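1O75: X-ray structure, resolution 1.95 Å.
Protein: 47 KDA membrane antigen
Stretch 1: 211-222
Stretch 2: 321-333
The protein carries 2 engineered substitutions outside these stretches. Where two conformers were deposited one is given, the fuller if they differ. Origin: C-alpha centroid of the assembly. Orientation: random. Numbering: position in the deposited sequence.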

# COMPACT_ATOMS: atom_id res chain seq x y z
N ASP B 211 19.35 15.79 2.89
CA ASP B 211 19.89 14.45 2.64
C ASP B 211 19.07 13.34 3.29
O ASP B 211 18.59 13.49 4.42
CB ASP B 211 21.34 14.33 3.15
CG ASP B 211 22.35 15.03 2.24
OD1 ASP B 211 22.11 15.14 1.02
OD2 ASP B 211 23.40 15.44 2.76
N LEU B 212 18.95 12.23 2.58
CA LEU B 212 18.24 11.05 3.07
C LEU B 212 19.21 9.95 3.47
O LEU B 212 20.32 9.88 2.94
CB LEU B 212 17.34 10.47 1.98
CG LEU B 212 16.32 11.35 1.25
CD1 LEU B 212 15.24 10.47 0.67
CD2 LEU B 212 15.74 12.34 2.19
N VAL B 213 18.77 9.10 4.38
CA VAL B 213 19.53 7.95 4.84
C VAL B 213 18.52 6.80 4.92
O VAL B 213 17.30 7.00 4.80
CB VAL B 213 20.16 8.18 6.24
CG1 VAL B 213 21.21 9.28 6.15
CG2 VAL B 213 19.08 8.53 7.26
N VAL B 214 19.04 5.59 5.13
CA VAL B 214 18.20 4.42 5.23
C VAL B 214 17.41 4.42 6.53
O VAL B 214 17.96 4.71 7.59
CB VAL B 214 19.06 3.12 5.21
CG1 VAL B 214 18.17 1.90 5.51
CG2 VAL B 214 19.76 2.98 3.87
N ASP B 215 16.12 4.10 6.47
CA ASP B 215 15.32 4.00 7.69
C ASP B 215 15.37 2.50 8.00
O ASP B 215 15.88 2.07 9.04
CB ASP B 215 13.89 4.49 7.43
CG ASP B 215 13.01 4.42 8.67
OD1 ASP B 215 13.48 3.93 9.72
OD2 ASP B 215 11.84 4.85 8.59
N THR B 216 14.85 1.69 7.08
CA THR B 216 14.87 0.23 7.21
C THR B 216 14.95 -0.36 5.81
O THR B 216 14.68 0.34 4.81
CB THR B 216 13.60 -0.36 7.85
OG1 THR B 216 12.46 -0.02 7.05
CG2 THR B 216 13.42 0.16 9.28
N VAL B 217 15.31 -1.64 5.72
CA VAL B 217 15.42 -2.33 4.44
C VAL B 217 14.68 -3.65 4.53
O VAL B 217 14.94 -4.44 5.45
CB VAL B 217 16.86 -2.69 4.08
CG1 VAL B 217 16.87 -3.44 2.75
CG2 VAL B 217 17.72 -1.45 4.01
N GLY B 218 13.77 -3.88 3.59
CA GLY B 218 13.01 -5.13 3.55
C GLY B 218 13.51 -5.99 2.39
O GLY B 218 14.06 -5.46 1.42
N THR B 219 13.32 -7.30 2.47
CA THR B 219 13.76 -8.21 1.43
C THR B 219 12.61 -9.12 1.01
O THR B 219 11.84 -9.58 1.85
CB THR B 219 14.96 -9.05 1.93
OG1 THR B 219 16.08 -8.19 2.13
CG2 THR B 219 15.35 -10.12 0.93
N GLY B 220 12.49 -9.37 -0.30
CA GLY B 220 11.42 -10.23 -0.79
C GLY B 220 11.93 -11.15 -1.89
O GLY B 220 12.97 -10.87 -2.48
N TYR B 221 11.23 -12.24 -2.17
CA TYR B 221 11.66 -13.16 -3.21
C TYR B 221 10.60 -13.43 -4.31
O TYR B 221 10.93 -13.94 -5.37
CB TYR B 221 12.13 -14.49 -2.59
CG TYR B 221 13.32 -14.31 -1.68
CD1 TYR B 221 13.15 -14.01 -0.32
CD2 TYR B 221 14.61 -14.35 -2.19
CE1 TYR B 221 14.26 -13.75 0.50
CE2 TYR B 221 15.72 -14.10 -1.39
CZ TYR B 221 15.54 -13.79 -0.05
OH TYR B 221 16.65 -13.50 0.73
N HIS B 222 9.35 -13.08 -4.06
CA HIS B 222 8.30 -13.26 -5.07
C HIS B 222 7.47 -11.99 -5.10
O HIS B 222 6.25 -12.04 -5.22
CB HIS B 222 7.35 -14.41 -4.73
CG HIS B 222 8.03 -15.64 -4.26
ND1 HIS B 222 8.10 -15.98 -2.92
CD2 HIS B 222 8.69 -16.61 -4.93
CE1 HIS B 222 8.78 -17.10 -2.80
NE2 HIS B 222 9.15 -17.51 -4.00
N GLY B 321 21.90 16.11 -6.41
CA GLY B 321 21.83 17.00 -5.27
C GLY B 321 21.75 16.35 -3.91
O GLY B 321 21.67 17.05 -2.90
N TYR B 322 21.75 15.02 -3.88
CA TYR B 322 21.67 14.29 -2.63
C TYR B 322 22.89 13.43 -2.38
O TYR B 322 23.53 12.93 -3.31
CB TYR B 322 20.45 13.36 -2.61
CG TYR B 322 19.11 14.06 -2.52
CD1 TYR B 322 18.49 14.55 -3.67
CD2 TYR B 322 18.47 14.23 -1.29
CE1 TYR B 322 17.24 15.22 -3.59
CE2 TYR B 322 17.23 14.89 -1.20
CZ TYR B 322 16.63 15.38 -2.36
OH TYR B 322 15.41 16.01 -2.29
N ARG B 323 23.21 13.24 -1.10
CA ARG B 323 24.32 12.40 -0.71
C ARG B 323 23.91 10.98 -1.13
O ARG B 323 22.72 10.65 -1.13
CB ARG B 323 24.51 12.50 0.80
CG ARG B 323 25.80 11.90 1.35
CD ARG B 323 26.12 12.45 2.74
NE ARG B 323 25.20 11.99 3.77
CZ ARG B 323 24.53 12.78 4.60
NH1 ARG B 323 24.67 14.09 4.52
NH2 ARG B 323 23.73 12.26 5.52
N ASP B 324 24.88 10.14 -1.51
CA ASP B 324 24.56 8.76 -1.90
C ASP B 324 23.90 8.05 -0.71
O ASP B 324 24.22 8.33 0.45
CB ASP B 324 25.82 7.98 -2.31
CG ASP B 324 26.35 8.36 -3.70
OD1 ASP B 324 25.77 9.25 -4.37
OD2 ASP B 324 27.35 7.76 -4.14
N VAL B 325 22.96 7.15 -0.97
CA VAL B 325 22.34 6.40 0.11
C VAL B 325 22.82 4.98 -0.07
O VAL B 325 22.53 4.36 -1.09
CB VAL B 325 20.82 6.43 -0.01
CG1 VAL B 325 20.21 5.51 1.07
CG2 VAL B 325 20.33 7.88 0.13
N VAL B 326 23.54 4.45 0.91
CA VAL B 326 24.08 3.11 0.80
C VAL B 326 23.33 2.15 1.69
O VAL B 326 23.14 2.42 2.87
CB VAL B 326 25.60 3.08 1.18
CG1 VAL B 326 26.17 1.67 1.01
CG2 VAL B 326 26.39 4.05 0.30
N ALA B 327 22.93 1.01 1.13
CA ALA B 327 22.20 0.01 1.90
C ALA B 327 22.78 -1.38 1.68
O ALA B 327 23.04 -1.77 0.55
CB ALA B 327 20.72 0.01 1.49
N ASP B 328 22.99 -2.11 2.77
CA ASP B 328 23.51 -3.46 2.68
C ASP B 328 22.36 -4.46 2.89
O ASP B 328 21.55 -4.31 3.81
CB ASP B 328 24.60 -3.70 3.73
CG ASP B 328 25.90 -2.92 3.43
OD1 ASP B 328 26.03 -2.40 2.31
OD2 ASP B 328 26.79 -2.86 4.31
N VAL B 329 22.30 -5.47 2.04
CA VAL B 329 21.24 -6.47 2.15
C VAL B 329 21.78 -7.83 1.77
O VAL B 329 22.75 -7.95 1.03
CB VAL B 329 20.04 -6.10 1.21
CG1 VAL B 329 20.47 -6.15 -0.27
CG2 VAL B 329 18.93 -7.09 1.42
N ARG B 330 21.15 -8.88 2.27
CA ARG B 330 21.58 -10.23 1.93
C ARG B 330 20.45 -11.00 1.25
O ARG B 330 19.31 -10.98 1.73
CB ARG B 330 22.01 -10.99 3.20
CG ARG B 330 22.54 -12.41 2.88
CD ARG B 330 22.65 -13.27 4.14
NE ARG B 330 22.91 -14.66 3.78
CZ ARG B 330 22.89 -15.66 4.66
NH1 ARG B 330 22.61 -15.42 5.93
NH2 ARG B 330 23.17 -16.89 4.26
N PHE B 331 20.75 -11.65 0.13
CA PHE B 331 19.73 -12.45 -0.55
C PHE B 331 20.11 -13.92 -0.30
O PHE B 331 21.20 -14.36 -0.63
CB PHE B 331 19.69 -12.14 -2.04
CG PHE B 331 19.31 -10.70 -2.36
CD1 PHE B 331 18.32 -10.05 -1.63
CD2 PHE B 331 19.91 -10.03 -3.44
CE1 PHE B 331 17.91 -8.74 -1.96
CE2 PHE B 331 19.52 -8.73 -3.79
CZ PHE B 331 18.51 -8.08 -3.04
N LEU B 332 19.19 -14.66 0.29
CA LEU B 332 19.39 -16.06 0.64
C LEU B 332 19.44 -17.02 -0.54
O LEU B 332 18.91 -16.72 -1.62
CB LEU B 332 18.29 -16.52 1.61
CG LEU B 332 18.36 -15.79 2.95
CD1 LEU B 332 17.08 -15.99 3.72
CD2 LEU B 332 19.58 -16.30 3.75
N PRO B 333 20.08 -18.18 -0.35
CA PRO B 333 20.22 -19.22 -1.37
C PRO B 333 18.85 -19.79 -1.67
O PRO B 333 17.93 -19.70 -0.85
CB PRO B 333 21.10 -20.27 -0.71
CG PRO B 333 21.85 -19.50 0.33
CD PRO B 333 20.83 -18.55 0.86
O HOH W 1 20.96 11.60 0.69
O HOH W 2 22.89 9.04 2.76
O HOH W 3 17.91 -10.37 3.73
O HOH W 4 16.43 -12.43 3.06

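The centre of the contact is a row of small aliphatic side chains. Val214 and Val217 point toward stretch 2, and Val325, Ala327 and Val329 point back. Val214 CG2 lies 3.8 Å from Val325 CG1 and 3.9 Å from Ala327 CB. Val217 CG2 reaches the same Ala327 CB at 4.2 Å, and Val217 CG1 lies 4.4 Å from Val329 CG2. Ala327 is therefore shared by Val214 and Val217.

The backbones run in the same direction. Strand 212-214 is almost exactly parallel to strand 325-331, at 3°, with an axis separation of 6.5 Å. The chain turns a corner at Asp215. Strand 216-220 then runs at 23° to strand 325-331 and 8.2 Å away at closest approach. No direct backbone-to-backbone hydrogen bond joins the stretches; side chains and water fill the gap.

Outward from the centre, Thr219 places CG2 3.9 Å from Phe331 CD1, at the edge of the ring. Leu212 CG packs 4.4 Å from Tyr322 CE2.

Waters bridge the backbones near Leu212. Water 1 accepts from Leu212 N (2.8 Å) and donates to Arg323 O (2.7 Å). Water 2 donates to Leu212 O (2.7 Å) and to Asp324 O (2.8 Å). Further along, water 3 links Thr219 OG1 (3.3 Å) to Arg330 O (2.5 Å).

Both ends are polar. Asp211 holds Arg323 twice. Its OD2 forms a salt bridge with Arg323 NH1 at 2.6 Å, and its OD1 accepts a hydrogen bond from Arg323 N at 3.1 Å. One carboxylate thus binds both the charged group and the backbone. At the other end, Tyr221 OH accepts a nearly straight hydrogen bond from Leu332 N (2.8 Å, 174°). Tyr221 CZ also lies 4.2 Å from Leu332 CB, so the tyrosine adds apolar contact to its polar one.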